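Local coordinates for uncharacterized protein (Parabacteroides distasonis, PDB 3LM3) that is of unknown function but is probably a glycoside hydrolase or deacetylase, at residues L15-N20 against N277-V282; N20-L25 against H318-G323. One frame throughout, in Å; residues are numbered along the deposited sequence.

Contact 1 of 2, residues L15-N20 against N277-V282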
ATOM      1  N   LEU A  15       5.343 -12.434  17.840  1.00 27.57           N
ATOM      2  CA  LEU A  15       6.677 -11.920  18.072  1.00 29.28           C
ATOM      3  C   LEU A  15       7.539 -12.036  16.819  1.00 24.13           C
ATOM      4  O   LEU A  15       8.628 -11.438  16.779  1.00 25.80           O
ATOM      5  CB  LEU A  15       7.327 -12.631  19.272  1.00 30.59           C
ATOM      6  CG  LEU A  15       6.685 -12.397  20.658  1.00 37.25           C
ATOM      7  CD1 LEU A  15       7.564 -12.976  21.766  1.00 41.07           C
ATOM      8  CD2 LEU A  15       6.403 -10.909  20.923  1.00 39.56           C
ATOM      9  N   THR A  16       7.099 -12.798  15.803  1.00 19.81           N
ATOM     10  CA  THR A  16       7.898 -12.943  14.582  0.60 15.99           C
ATOM     11  C   THR A  16       7.051 -12.959  13.320  1.00 15.32           C
ATOM     12  O   THR A  16       5.920 -13.445  13.319  1.00 15.00           O
ATOM     13  CB  THR A  16       8.776 -14.208  14.608  0.60 15.10           C
ATOM     14  OG1 THR A  16       9.570 -14.286  13.410  0.60 11.24           O
ATOM     15  CG2 THR A  16       7.911 -15.458  14.732  0.60 19.67           C
ATOM     16  N   ILE A  17       7.620 -12.420  12.245  1.00 10.71           N
ATOM     17  CA  ILE A  17       6.980 -12.427  10.932  1.00 10.47           C
ATOM     18  C   ILE A  17       6.939 -13.817  10.310  1.00 10.79           C
ATOM     19  O   ILE A  17       5.972 -14.178   9.632  1.00 10.93           O
ATOM     20  CB  ILE A  17       7.693 -11.425   9.993  1.00  8.67           C
ATOM     21  CG1 ILE A  17       6.859 -11.167   8.731  1.00 10.88           C
ATOM     22  CG2 ILE A  17       9.141 -11.881   9.697  1.00 10.81           C
ATOM     23  CD1 ILE A  17       7.413  -9.995   7.913  1.00  9.06           C
ATOM     24  N   GLU A  18       7.928 -14.663  10.613  1.00 11.69           N
ATOM     25  CA  GLU A  18       8.049 -15.892   9.843  0.50 11.54           C
ATOM     26  C   GLU A  18       6.925 -16.874  10.152  1.00 10.50           C
ATOM     27  O   GLU A  18       6.558 -17.129  11.304  1.00 12.27           O
ATOM     28  CB  GLU A  18       9.444 -16.541   9.951  0.50 12.37           C
ATOM     29  CG  GLU A  18      10.571 -15.720   9.268  0.50 17.58           C
ATOM     30  CD  GLU A  18      10.375 -15.568   7.749  0.50 17.20           C
ATOM     31  OE1 GLU A  18      10.322 -16.617   7.049  0.50 21.81           O
ATOM     32  OE2 GLU A  18      10.281 -14.411   7.268  0.50 11.89           O
ATOM     33  N   GLY A  19       6.362 -17.391   9.070  1.00  9.65           N
ATOM     34  CA  GLY A  19       5.292 -18.369   9.152  1.00 10.16           C
ATOM     35  C   GLY A  19       3.908 -17.818   9.386  1.00  9.16           C
ATOM     36  O   GLY A  19       2.939 -18.604   9.492  1.00 10.90           O
ATOM     37  N   ASN A  20       3.787 -16.498   9.459  1.00  8.86           N
ATOM     38  CA  ASN A  20       2.557 -15.857   9.879  1.00  8.78           C
ATOM     39  C   ASN A  20       1.905 -15.073   8.742  1.00  7.43           C
ATOM     40  O   ASN A  20       2.550 -14.716   7.741  1.00  7.80           O
ATOM     41  CB  ASN A  20       2.836 -14.938  11.075  1.00  9.07           C
ATOM     42  CG  ASN A  20       2.909 -15.674  12.386  1.00 14.59           C
ATOM     43  OD1 ASN A  20       2.040 -16.507  12.694  1.00 16.62           O
ATOM     44  ND2 ASN A  20       3.920 -15.349  13.195  1.00 15.30           N
ATOM     45  N   ASN A 277       7.075 -17.237   0.116  1.00  8.09           N
ATOM     46  CA  ASN A 277       7.818 -16.118   0.732  1.00  8.12           C
ATOM     47  C   ASN A 277       8.111 -16.280   2.208  1.00  8.63           C
ATOM     48  O   ASN A 277       8.877 -15.506   2.766  1.00 10.73           O
ATOM     49  CB  ASN A 277       7.057 -14.814   0.487  1.00  8.42           C
ATOM     50  CG  ASN A 277       6.895 -14.540  -0.997  1.00  8.48           C
ATOM     51  OD1 ASN A 277       7.867 -14.738  -1.751  1.00  8.84           O
ATOM     52  ND2 ASN A 277       5.679 -14.144  -1.432  1.00  6.89           N
ATOM     53  N   GLY A 278       7.426 -17.206   2.854  1.00  7.18           N
ATOM     54  CA  GLY A 278       7.630 -17.460   4.264  1.00  8.03           C
ATOM     55  C   GLY A 278       6.702 -16.699   5.193  1.00 10.46           C
ATOM     56  O   GLY A 278       6.649 -16.982   6.387  1.00 13.18           O
ATOM     57  N   PHE A 279       5.990 -15.705   4.670  1.00  8.36           N
ATOM     58  CA  PHE A 279       4.961 -14.993   5.427  1.00  8.27           C
ATOM     59  C   PHE A 279       3.971 -14.486   4.382  1.00  7.92           C
ATOM     60  O   PHE A 279       4.279 -14.500   3.172  1.00  7.66           O
ATOM     61  CB  PHE A 279       5.506 -13.806   6.241  1.00  9.92           C
ATOM     62  CG  PHE A 279       6.064 -12.666   5.414  1.00  7.68           C
ATOM     63  CD1 PHE A 279       7.385 -12.662   5.006  1.00  7.02           C
ATOM     64  CD2 PHE A 279       5.272 -11.585   5.092  1.00  7.79           C
ATOM     65  CE1 PHE A 279       7.907 -11.598   4.252  1.00 10.61           C
ATOM     66  CE2 PHE A 279       5.776 -10.537   4.338  1.00  8.21           C
ATOM     67  CZ  PHE A 279       7.094 -10.543   3.925  1.00  9.26           C
ATOM     68  N   GLY A 280       2.808 -14.026   4.847  1.00  7.55           N
ATOM     69  CA  GLY A 280       1.853 -13.358   3.958  1.00  6.65           C
ATOM     70  C   GLY A 280       1.406 -12.065   4.591  1.00  7.01           C
ATOM     71  O   GLY A 280       1.206 -12.021   5.800  1.00  7.71           O
ATOM     72  N   TRP A 281       1.196 -11.042   3.763  1.00  7.04           N
ATOM     73  CA  TRP A 281       0.814  -9.724   4.253  1.00  7.17           C
ATOM     74  C   TRP A 281      -0.150  -9.054   3.281  1.00  6.46           C
ATOM     75  O   TRP A 281       0.115  -8.988   2.076  1.00  7.82           O
ATOM     76  CB  TRP A 281       2.060  -8.853   4.427  1.00  7.31           C
ATOM     77  CG  TRP A 281       1.755  -7.399   4.691  1.00  7.11           C
ATOM     78  CD1 TRP A 281       0.964  -6.877   5.681  1.00  6.96           C
ATOM     79  CD2 TRP A 281       2.224  -6.290   3.915  1.00  6.11           C
ATOM     80  NE1 TRP A 281       0.934  -5.497   5.566  1.00  7.53           N
ATOM     81  CE2 TRP A 281       1.667  -5.123   4.471  1.00  6.64           C
ATOM     82  CE3 TRP A 281       3.044  -6.174   2.788  1.00  7.06           C
ATOM     83  CZ2 TRP A 281       1.928  -3.846   3.968  1.00  6.63           C
ATOM     84  CZ3 TRP A 281       3.276  -4.929   2.283  1.00  7.52           C
ATOM     85  CH2 TRP A 281       2.734  -3.779   2.866  1.00  7.03           C
ATOM     86  N   VAL A 282      -1.268  -8.594   3.821  1.00  6.18           N
ATOM     87  CA  VAL A 282      -2.275  -7.828   3.129  1.00  6.23           C
ATOM     88  C   VAL A 282      -2.362  -6.462   3.805  1.00  6.83           C
ATOM     89  O   VAL A 282      -2.420  -6.363   5.042  1.00  7.14           O
ATOM     90  CB  VAL A 282      -3.644  -8.527   3.211  1.00  7.41           C
ATOM     91  CG1 VAL A 282      -4.788  -7.588   2.810  1.00  8.55           C
ATOM     92  CG2 VAL A 282      -3.612  -9.823   2.369  1.00  8.24           C
TER
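Ile-17 sets its terminal methyl almost exactly over the centre of the Phe-279 ring. CD1 lies 3.7 Å from the centroid of the Phe-279 ring and only 4° off its normal, a CH-pi contact. Ile-17 CG1, anti to the backbone N (chi1 -167°), lies over the same face, 3.7 Å from Phe-279 CG. Two backbone hydrogen bonds join the segments. Ile-17 to Asn-20 form a type II beta turn, with Gly-19 at positive phi. Gly-19 N donates to Gly-278 O at 2.7 Å. Gly-278 follows helix 255-277 directly, also with positive phi. Its backbone angles would jam a CB against the carbonyl O of the residue before, which favours glycine. Gly-280 N donates to Asn-20 O at 3.0 Å. The turn has its own tie: Asn-20 ND2 donates to Thr-16 O at 2.8 Å. Helix 322-332 adds Phe-325, which touches both Ile-17 and Phe-279. The polar backbone atoms Gly-278 O and Asn-20 O are thus satisfied across the contact at the entry to strand 280-287, while Ile-17 covers one face of the Phe-279 ring by apolar packing.

Contact 2 of 2, residues N20-L25 against H318-G323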
ATOM      1  N   ASN A  20       3.787 -16.498   9.459  1.00  8.86           N
ATOM      2  CA  ASN A  20       2.557 -15.857   9.879  1.00  8.78           C
ATOM      3  C   ASN A  20       1.905 -15.073   8.742  1.00  7.43           C
ATOM      4  O   ASN A  20       2.550 -14.716   7.741  1.00  7.80           O
ATOM      5  CB  ASN A  20       2.836 -14.938  11.075  1.00  9.07           C
ATOM      6  CG  ASN A  20       2.909 -15.674  12.386  1.00 14.59           C
ATOM      7  OD1 ASN A  20       2.040 -16.507  12.694  1.00 16.62           O
ATOM      8  ND2 ASN A  20       3.920 -15.349  13.195  1.00 15.30           N
ATOM      9  N   ARG A  21       0.614 -14.821   8.923  1.00  6.80           N
ATOM     10  CA  ARG A  21      -0.235 -14.048   8.012  1.00  7.23           C
ATOM     11  C   ARG A  21      -0.663 -12.776   8.735  1.00  8.23           C
ATOM     12  O   ARG A  21      -1.049 -12.843   9.905  1.00  8.50           O
ATOM     13  CB  ARG A  21      -1.461 -14.880   7.624  1.00  7.37           C
ATOM     14  CG  ARG A  21      -1.149 -16.126   6.856  1.00  7.55           C
ATOM     15  CD  ARG A  21      -2.386 -16.978   6.661  1.00  7.21           C
ATOM     16  NE  ARG A  21      -2.124 -18.133   5.820  1.00  8.66           N
ATOM     17  CZ  ARG A  21      -1.610 -19.275   6.232  1.00 12.87           C
ATOM     18  NH1 ARG A  21      -1.288 -19.464   7.496  1.00 12.84           N
ATOM     19  NH2 ARG A  21      -1.418 -20.252   5.344  1.00 16.93           N
ATOM     20  N   PHE A  22      -0.546 -11.636   8.059  1.00  6.94           N
ATOM     21  CA  PHE A  22      -0.812 -10.341   8.644  1.00  7.58           C
ATOM     22  C   PHE A  22      -1.726  -9.518   7.758  1.00  6.74           C
ATOM     23  O   PHE A  22      -1.565  -9.513   6.542  1.00  7.69           O
ATOM     24  CB  PHE A  22       0.469  -9.551   8.785  1.00  7.59           C
ATOM     25  CG  PHE A  22       1.470 -10.204   9.692  1.00  7.68           C
ATOM     26  CD1 PHE A  22       1.432  -9.963  11.045  1.00  9.87           C
ATOM     27  CD2 PHE A  22       2.413 -11.087   9.204  1.00  8.02           C
ATOM     28  CE1 PHE A  22       2.339 -10.590  11.891  1.00  9.41           C
ATOM     29  CE2 PHE A  22       3.300 -11.758  10.057  1.00  8.09           C
ATOM     30  CZ  PHE A  22       3.269 -11.467  11.408  1.00  9.16           C
ATOM     31  N   VAL A  23      -2.656  -8.807   8.406  1.00  6.82           N
ATOM     32  CA  VAL A  23      -3.426  -7.740   7.760  1.00  6.56           C
ATOM     33  C   VAL A  23      -3.132  -6.451   8.513  1.00  6.51           C
ATOM     34  O   VAL A  23      -3.305  -6.399   9.740  1.00  6.91           O
ATOM     35  CB  VAL A  23      -4.942  -7.988   7.767  1.00  7.66           C
ATOM     36  CG1 VAL A  23      -5.715  -6.745   7.271  1.00  8.84           C
ATOM     37  CG2 VAL A  23      -5.310  -9.225   6.947  1.00  8.21           C
ATOM     38  N   THR A  24      -2.719  -5.425   7.784  1.00  6.92           N
ATOM     39  CA  THR A  24      -2.535  -4.099   8.349  1.00  6.86           C
ATOM     40  C   THR A  24      -3.575  -3.169   7.749  1.00  7.39           C
ATOM     41  O   THR A  24      -3.527  -2.878   6.547  1.00  7.11           O
ATOM     42  CB  THR A  24      -1.132  -3.558   8.116  1.00  6.96           C
ATOM     43  OG1 THR A  24      -0.826  -3.507   6.715  1.00  7.10           O
ATOM     44  CG2 THR A  24      -0.065  -4.410   8.813  1.00  7.59           C
ATOM     45  N   LEU A  25      -4.511  -2.699   8.568  1.00  6.39           N
ATOM     46  CA  LEU A  25      -5.525  -1.740   8.175  1.00  6.87           C
ATOM     47  C   LEU A  25      -5.207  -0.374   8.738  1.00  6.02           C
ATOM     48  O   LEU A  25      -4.773  -0.238   9.887  1.00  7.30           O
ATOM     49  CB  LEU A  25      -6.892  -2.143   8.733  1.00  6.01           C
ATOM     50  CG  LEU A  25      -8.032  -1.130   8.589  1.00  6.60           C
ATOM     51  CD1 LEU A  25      -8.385  -0.893   7.124  1.00  9.32           C
ATOM     52  CD2 LEU A  25      -9.277  -1.595   9.387  1.00  7.76           C
ATOM     53  N   HIS A 318      -3.061 -12.346  11.887  1.00  7.23           N
ATOM     54  CA  HIS A 318      -2.895 -11.276  12.854  1.00  7.95           C
ATOM     55  C   HIS A 318      -3.260  -9.951  12.212  1.00  7.48           C
ATOM     56  O   HIS A 318      -2.655  -9.572  11.189  1.00  8.27           O
ATOM     57  CB  HIS A 318      -1.446 -11.214  13.325  1.00  9.16           C
ATOM     58  CG  HIS A 318      -0.990 -12.470  13.981  1.00  8.62           C
ATOM     59  ND1 HIS A 318      -1.340 -12.786  15.272  1.00 13.02           N
ATOM     60  CD2 HIS A 318      -0.220 -13.490  13.531  1.00 11.81           C
ATOM     61  CE1 HIS A 318      -0.792 -13.951  15.592  1.00 14.95           C
ATOM     62  NE2 HIS A 318      -0.114 -14.407  14.557  1.00 13.50           N
ATOM     63  N   PHE A 319      -4.226  -9.248  12.795  1.00  7.19           N
ATOM     64  CA  PHE A 319      -4.599  -7.910  12.398  1.00  7.64           C
ATOM     65  C   PHE A 319      -3.808  -6.958  13.295  1.00  8.19           C
ATOM     66  O   PHE A 319      -4.092  -6.830  14.483  1.00  7.80           O
ATOM     67  CB  PHE A 319      -6.107  -7.668  12.537  1.00  7.46           C
ATOM     68  CG  PHE A 319      -6.934  -8.326  11.434  1.00  8.30           C
ATOM     69  CD1 PHE A 319      -7.139  -9.702  11.380  1.00  9.44           C
ATOM     70  CD2 PHE A 319      -7.453  -7.556  10.419  1.00  8.70           C
ATOM     71  CE1 PHE A 319      -7.912 -10.260  10.330  1.00  9.31           C
ATOM     72  CE2 PHE A 319      -8.213  -8.113   9.396  1.00 10.11           C
ATOM     73  CZ  PHE A 319      -8.416  -9.467   9.355  1.00  8.32           C
ATOM     74  N   VAL A 320      -2.803  -6.330  12.690  1.00  7.54           N
ATOM     75  CA  VAL A 320      -1.838  -5.500  13.428  1.00  8.11           C
ATOM     76  C   VAL A 320      -1.689  -4.146  12.756  1.00  7.74           C
ATOM     77  O   VAL A 320      -2.153  -3.926  11.637  1.00  7.76           O
ATOM     78  CB  VAL A 320      -0.463  -6.211  13.557  1.00  7.64           C
ATOM     79  CG1 VAL A 320      -0.647  -7.596  14.213  1.00  9.05           C
ATOM     80  CG2 VAL A 320       0.223  -6.354  12.219  1.00  9.69           C
ATOM     81  N   THR A 321      -1.046  -3.223  13.461  1.00  6.87           N
ATOM     82  CA  THR A 321      -0.842  -1.893  12.919  1.00  5.58           C
ATOM     83  C   THR A 321       0.208  -1.903  11.797  1.00  6.89           C
ATOM     84  O   THR A 321       1.047  -2.811  11.733  1.00  7.20           O
ATOM     85  CB  THR A 321      -0.450  -0.871  13.990  1.00  7.05           C
ATOM     86  OG1 THR A 321       0.930  -1.064  14.335  1.00  8.29           O
ATOM     87  CG2 THR A 321      -1.326  -0.977  15.233  1.00  6.88           C
ATOM     88  N   PHE A 322       0.160  -0.908  10.906  1.00  7.01           N
ATOM     89  CA  PHE A 322       1.214  -0.759   9.888  1.00  6.59           C
ATOM     90  C   PHE A 322       2.576  -0.726  10.533  1.00  7.79           C
ATOM     91  O   PHE A 322       3.498  -1.394  10.087  1.00  7.22           O
ATOM     92  CB  PHE A 322       0.964   0.495   9.018  1.00  6.98           C
ATOM     93  CG  PHE A 322       0.102   0.246   7.791  1.00  6.03           C
ATOM     94  CD1 PHE A 322      -1.271   0.213   7.891  1.00  6.54           C
ATOM     95  CD2 PHE A 322       0.681   0.045   6.545  1.00  7.42           C
ATOM     96  CE1 PHE A 322      -2.070  -0.003   6.772  1.00  7.65           C
ATOM     97  CE2 PHE A 322      -0.111  -0.173   5.414  1.00  8.45           C
ATOM     98  CZ  PHE A 322      -1.487  -0.205   5.533  1.00  7.51           C
ATOM     99  N   GLY A 323       2.732   0.097  11.576  1.00  7.49           N
ATOM    100  CA  GLY A 323       4.007   0.234  12.237  1.00  6.72           C
ATOM    101  C   GLY A 323       4.491  -1.068  12.860  1.00  7.52           C
ATOM    102  O   GLY A 323       5.684  -1.406  12.790  1.00  7.69           O
TER
HETATM  103  O   HOH W   1       0.245 -17.217  14.986  1.00 34.66           O
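Asn-20 begins the contact by pointing OD1 at the edge of the His-318 ring. The amide and ring planes are 89° apart. A water bridges the two side chains, donating to Asn-20 OD1 at 3.0 Å and hydrogen-bonded to His-318 NE2. Arg-21 O accepts from His-318 N in a nearly straight bond (177°). Phe-22 CD1 meets His-318 CB and Val-320 CG2. Val-23 N donates to His-318 O, and Val-23 O accepts from Val-320 N, the bonding pattern of a parallel pair. Val-23 lies alongside Phe-319, with CB over one face of its ring, offset toward the rim, and CG1 3.6 Å from Phe-319 CE2. Thr-24 crosses Phe-322 at about a right angle. Its OG1 sits over the ring centre and bonds to Trp-281 NE1. An alanine in place of Phe-322 would probably open a gap beside Thr-24 and leave its CB and OG1 without their aromatic cover. Leu-25 C lies at the edge of the same ring. Strand 21-29 runs between strands 318-320 and 280-287 in a parallel sheet, consistent with the beta/alpha barrel-like fold of its clan. Helix 296-313 packs on Val-23 and Phe-319, while Phe-325 of helix 322-332 touches Phe-22 and Thr-24.

How the contacts relate
Contacts 1 and 2 lie 10 Å apart, centre to centre, and share Asn-20. That residue offers its backbone O to contact 1 and its OD1 to contact 2. The chain runs from the turn of contact 1 straight into the strand of contact 2. Strand 21-29 also pairs with 280-287: Phe-22 N is 2.9 Å from Gly-280 O, and Phe-22 O is 2.9 Å from Val-282 N, both probable hydrogen bonds. The Phe-22 ring packs back on the turn, with CE2 3.6 Å from Ile-17 O. A bound PEG lies about 4 Å from the Glu-18 side chain but about 12 Å from that of Phe-22, so it is nearer contact 1.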